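Local atomic coordinates of hypothetical Membrane Spanning Protein (Bacillus cereus, PDB entry 2FB5), a protein that probably catalyses the condensation of two ATP molecules into cyclic di-AMP, as a diadenylate cyclase needed for efficient spore formation. Residues Ile172-Ser175 / Glu176-Ala180; Thr63-Ile66 / Gln67-Ser71. All coordinates share one frame; numbering follows the deposited sequence.

Interaction 1: residues Ile172-Ser175 / Glu176-Ala180; sequences IGLS and EKSDA
Ser178 and Leu174 meet where helix 166-175 gives way to a loop, the serine hydroxyl reaching back to the carbonyl of the last helical turn. Ser178 OG donates to Leu174 O at 3.0 Å, while Lys177 N binds the same oxygen at 3.1 Å; the two donors come from opposite faces of its carbonyl plane, each well out of the plane and off the lone pairs. The same hydroxyl accepts from Ala180 N at 3.2 Å, closing an ST turn within the loop, and so joins this turn to the helix end. Glu176 CG stands anti to the carbonyl carbon (chi1 -69°) and the chain runs on extended, crossing the Ile172 side chain obliquely, with OE2 3.6 Å from Ile172 CG2. A water donates to both Gly173 O and Glu176 OE1, bridging the carboxylate to the backbone, while OE2 is hydrogen-bonded to Thr155 OG1. Ser175 OG folds back along the helix to donate to Ile172 O at 2.7 Å, and accepts a hydrogen bond from Gly198 N. Leu174 CD2 approaches Ala180 CB at 4.3 Å, and both side chains pack on Val97 of strand 94-98; Leu174 and Ser175 also touch Ile182 of strand 181-185, seating the helix end against the sheet.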
loop_
_atom_site.group_PDB
_atom_site.type_symbol
_atom_site.label_atom_id
_atom_site.label_comp_id
_atom_site.label_asym_id
_atom_site.label_seq_id
_atom_site.Cartn_x
_atom_site.Cartn_y
_atom_site.Cartn_z
ATOM N N ILE A 172 10.718 -26.281 -5.587
ATOM C CA ILE A 172 11.843 -25.407 -5.295
ATOM C C ILE A 172 12.383 -24.859 -6.605
ATOM O O ILE A 172 12.622 -23.656 -6.721
ATOM C CB ILE A 172 12.951 -26.129 -4.479
ATOM C CG1 ILE A 172 12.393 -26.549 -3.113
ATOM C CG2 ILE A 172 14.159 -25.219 -4.283
ATOM C CD1 ILE A 172 13.312 -27.488 -2.332
ATOM N N GLY A 173 12.519 -25.738 -7.594
ATOM C CA GLY A 173 13.110 -25.386 -8.890
ATOM C C GLY A 173 12.346 -24.296 -9.619
ATOM O O GLY A 173 12.944 -23.361 -10.148
ATOM N N LEU A 174 11.014 -24.401 -9.640
ATOM C CA LEU A 174 10.204 -23.369 -10.273
ATOM C C LEU A 174 10.251 -22.061 -9.472
ATOM O O LEU A 174 10.288 -20.961 -10.051
ATOM C CB LEU A 174 8.737 -23.827 -10.471
ATOM C CG LEU A 174 7.911 -22.801 -11.258
ATOM C CD1 LEU A 174 8.478 -22.572 -12.683
ATOM C CD2 LEU A 174 6.404 -23.142 -11.294
ATOM N N SER A 175 10.270 -22.180 -8.146
ATOM C CA SER A 175 10.284 -21.003 -7.283
ATOM C C SER A 175 11.575 -20.177 -7.387
ATOM O O SER A 175 11.584 -19.000 -6.989
ATOM C CB SER A 175 10.013 -21.391 -5.825
ATOM O OG SER A 175 11.172 -21.927 -5.209
ATOM N N GLU A 176 12.642 -20.799 -7.902
ATOM C CA GLU A 176 13.943 -20.130 -8.144
ATOM C C GLU A 176 13.934 -19.274 -9.411
ATOM O O GLU A 176 14.746 -18.364 -9.557
ATOM C CB GLU A 176 15.088 -21.161 -8.263
ATOM C CG GLU A 176 15.455 -21.913 -6.970
ATOM C CD GLU A 176 16.367 -23.152 -7.187
ATOM O OE1 GLU A 176 16.614 -23.564 -8.341
ATOM O OE2 GLU A 176 16.834 -23.732 -6.186
ATOM N N LYS A 177 13.035 -19.581 -10.338
ATOM C CA LYS A 177 13.033 -18.935 -11.651
ATOM C C LYS A 177 11.871 -17.971 -11.836
ATOM O O LYS A 177 11.763 -17.312 -12.868
ATOM C CB LYS A 177 12.977 -20.002 -12.743
ATOM C CG LYS A 177 14.128 -20.988 -12.710
ATOM C CD LYS A 177 15.438 -20.288 -13.036
ATOM C CE LYS A 177 16.593 -21.268 -12.970
ATOM N NZ LYS A 177 17.860 -20.639 -13.450
ATOM N N SER A 178 10.998 -17.914 -10.834
ATOM C CA SER A 178 9.790 -17.095 -10.886
ATOM C C SER A 178 9.298 -16.754 -9.489
ATOM O O SER A 178 9.785 -17.289 -8.494
ATOM C CB SER A 178 8.688 -17.853 -11.623
ATOM O OG SER A 178 8.192 -18.899 -10.809
ATOM N N ASP A 179 8.316 -15.864 -9.419
ATOM C CA ASP A 179 7.695 -15.513 -8.156
ATOM C C ASP A 179 6.481 -16.412 -7.866
ATOM O O ASP A 179 5.687 -16.126 -6.974
ATOM C CB ASP A 179 7.298 -14.020 -8.146
ATOM C CG ASP A 179 6.028 -13.741 -8.937
ATOM O OD1 ASP A 179 5.809 -14.397 -9.980
ATOM O OD2 ASP A 179 5.242 -12.854 -8.525
ATOM N N ALA A 180 6.331 -17.506 -8.611
ATOM C CA ALA A 180 5.219 -18.439 -8.328
ATOM C C ALA A 180 5.322 -19.034 -6.922
ATOM O O ALA A 180 6.416 -19.213 -6.399
ATOM C CB ALA A 180 5.167 -19.560 -9.365
HETATM O O HOH W 1 15.430 -23.745 -10.915
#

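Interaction 2: residues Thr63-Ile66 / Gln67-Ser71; sequences TYYI and QAYLS
From Thr63 to Leu70 the backbone keeps the alpha-helical i to i+4 pattern, its four hydrogen bonds running from Gln67 N to Thr63 O through Leu70 N to Ile66 O. Tyr65 and Tyr69 lie side by side and point the same way. The planes are within 30° of parallel, but the rings are slid apart and barely overlap, with centroids 5.4 Å apart; their closest approach is at Tyr65 CD1, 3.6 Å from Tyr69 CZ. Tyr64 swings its ring toward the next turn, with CG anti to the backbone N (chi1 167°), and Ala68 CB sits over one face in a CH-pi contact, 4.3 Å from the centroid and nearer the rim. On another side of the helix Ile66 and Leu70 run alongside each other, CG2 to CD1 at 4.1 Å. Near the C-terminal end, Ser71 OG and Ser71 N bind Gln67 O from opposite faces of its plane, the hydroxyl at 2.8 Å. Gln67 NE2 is hydrogen-bonded to Glu7 OE1 of helix 4-35, whose Leu14 meets Thr63 and Gln67. Ile66 packs on Phe194 of strand 192-196, and Tyr69 and Leu70 on Leu181 of strand 181-185, wedging this helix end between helix 4-35 and the sheet.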
loop_
_atom_site.group_PDB
_atom_site.type_symbol
_atom_site.label_atom_id
_atom_site.label_comp_id
_atom_site.label_asym_id
_atom_site.label_seq_id
_atom_site.Cartn_x
_atom_site.Cartn_y
_atom_site.Cartn_z
ATOM N N THR A 63 -1.936 -19.947 7.677
ATOM C CA THR A 63 -3.104 -19.241 7.152
ATOM C C THR A 63 -2.743 -17.801 6.778
ATOM O O THR A 63 -3.156 -17.301 5.721
ATOM C CB THR A 63 -4.263 -19.257 8.179
ATOM O OG1 THR A 63 -4.501 -20.607 8.588
ATOM C CG2 THR A 63 -5.560 -18.710 7.570
ATOM N N TYR A 64 -1.966 -17.138 7.638
ATOM C CA TYR A 64 -1.520 -15.779 7.351
ATOM C C TYR A 64 -0.708 -15.712 6.056
ATOM O O TYR A 64 -0.989 -14.884 5.187
ATOM C CB TYR A 64 -0.700 -15.164 8.512
ATOM C CG TYR A 64 0.010 -13.904 8.067
ATOM C CD1 TYR A 64 -0.703 -12.732 7.829
ATOM C CD2 TYR A 64 1.381 -13.901 7.830
ATOM C CE1 TYR A 64 -0.066 -11.585 7.389
ATOM C CE2 TYR A 64 2.028 -12.755 7.384
ATOM C CZ TYR A 64 1.289 -11.605 7.170
ATOM O OH TYR A 64 1.915 -10.475 6.729
ATOM N N TYR A 65 0.313 -16.555 5.931
ATOM C CA TYR A 65 1.147 -16.492 4.730
ATOM C C TYR A 65 0.419 -16.867 3.434
ATOM O O TYR A 65 0.652 -16.237 2.402
ATOM C CB TYR A 65 2.445 -17.269 4.896
ATOM C CG TYR A 65 3.394 -16.557 5.837
ATOM C CD1 TYR A 65 3.992 -15.347 5.465
ATOM C CD2 TYR A 65 3.662 -17.064 7.106
ATOM C CE1 TYR A 65 4.847 -14.677 6.319
ATOM C CE2 TYR A 65 4.525 -16.383 7.987
ATOM C CZ TYR A 65 5.117 -15.203 7.577
ATOM O OH TYR A 65 5.978 -14.521 8.413
ATOM N N ILE A 66 -0.455 -17.865 3.483
ATOM C CA ILE A 66 -1.232 -18.247 2.295
ATOM C C ILE A 66 -2.048 -17.026 1.862
ATOM O O ILE A 66 -2.037 -16.654 0.692
ATOM C CB ILE A 66 -2.113 -19.511 2.533
ATOM C CG1 ILE A 66 -1.265 -20.794 2.653
ATOM C CG2 ILE A 66 -3.220 -19.673 1.457
ATOM C CD1 ILE A 66 -0.197 -21.003 1.560
ATOM N N GLN A 67 -2.711 -16.385 2.827
ATOM C CA GLN A 67 -3.495 -15.171 2.577
ATOM C C GLN A 67 -2.661 -14.011 2.023
ATOM O O GLN A 67 -3.049 -13.398 1.032
ATOM C CB GLN A 67 -4.260 -14.764 3.849
ATOM C CG GLN A 67 -4.964 -13.379 3.815
ATOM C CD GLN A 67 -6.088 -13.263 2.796
ATOM O OE1 GLN A 67 -6.639 -14.270 2.331
ATOM N NE2 GLN A 67 -6.460 -12.018 2.468
ATOM N N ALA A 68 -1.523 -13.721 2.654
ATOM C CA ALA A 68 -0.675 -12.603 2.270
ATOM C C ALA A 68 -0.015 -12.817 0.904
ATOM O O ALA A 68 0.066 -11.885 0.094
ATOM C CB ALA A 68 0.397 -12.331 3.352
ATOM N N TYR A 69 0.446 -14.040 0.652
ATOM C CA TYR A 69 1.130 -14.363 -0.609
ATOM C C TYR A 69 0.200 -14.631 -1.796
ATOM O O TYR A 69 0.582 -14.399 -2.944
ATOM C CB TYR A 69 2.049 -15.566 -0.434
ATOM C CG TYR A 69 3.232 -15.346 0.480
ATOM C CD1 TYR A 69 3.830 -14.084 0.607
ATOM C CD2 TYR A 69 3.775 -16.406 1.199
ATOM C CE1 TYR A 69 4.932 -13.891 1.453
ATOM C CE2 TYR A 69 4.861 -16.228 2.039
ATOM C CZ TYR A 69 5.441 -14.974 2.162
ATOM O OH TYR A 69 6.532 -14.805 2.999
ATOM N N LEU A 70 -1.004 -15.138 -1.521
ATOM C CA LEU A 70 -1.903 -15.565 -2.594
ATOM C C LEU A 70 -3.118 -14.658 -2.855
ATOM O O LEU A 70 -3.618 -14.628 -3.975
ATOM C CB LEU A 70 -2.369 -17.024 -2.403
ATOM C CG LEU A 70 -1.319 -18.142 -2.372
ATOM C CD1 LEU A 70 -1.984 -19.536 -2.434
ATOM C CD2 LEU A 70 -0.273 -18.011 -3.494
ATOM N N SER A 71 -3.583 -13.912 -1.854
ATOM C CA SER A 71 -4.828 -13.150 -2.039
ATOM C C SER A 71 -4.816 -12.155 -3.212
ATOM O O SER A 71 -5.867 -11.943 -3.812
ATOM C CB SER A 71 -5.319 -12.475 -0.750
ATOM O OG SER A 71 -4.471 -11.401 -0.399
#

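In the fold
Interaction 2 comes first along the chain, in the last turns of helix 47-70 within the N-terminal CdaS family region; interaction 1 follows at the end of helix 166-175, in the DisA-type nucleotide-binding region. Their centres are about 17 Å apart and their nearest atoms about 7 Å, with no direct touch. Strand 181-185 is common ground: the loop of interaction 1 leads into it, and both contacts pack on it, at the neighbouring residues Leu181 and Ile182. Interaction 2 is where the N-terminal helical hairpin meets the mixed sheet, while interaction 1 lies within the cyclase region; Arg100 links their backbones, hydrogen-bonding to the carbonyl oxygens of Asp179 and Tyr69.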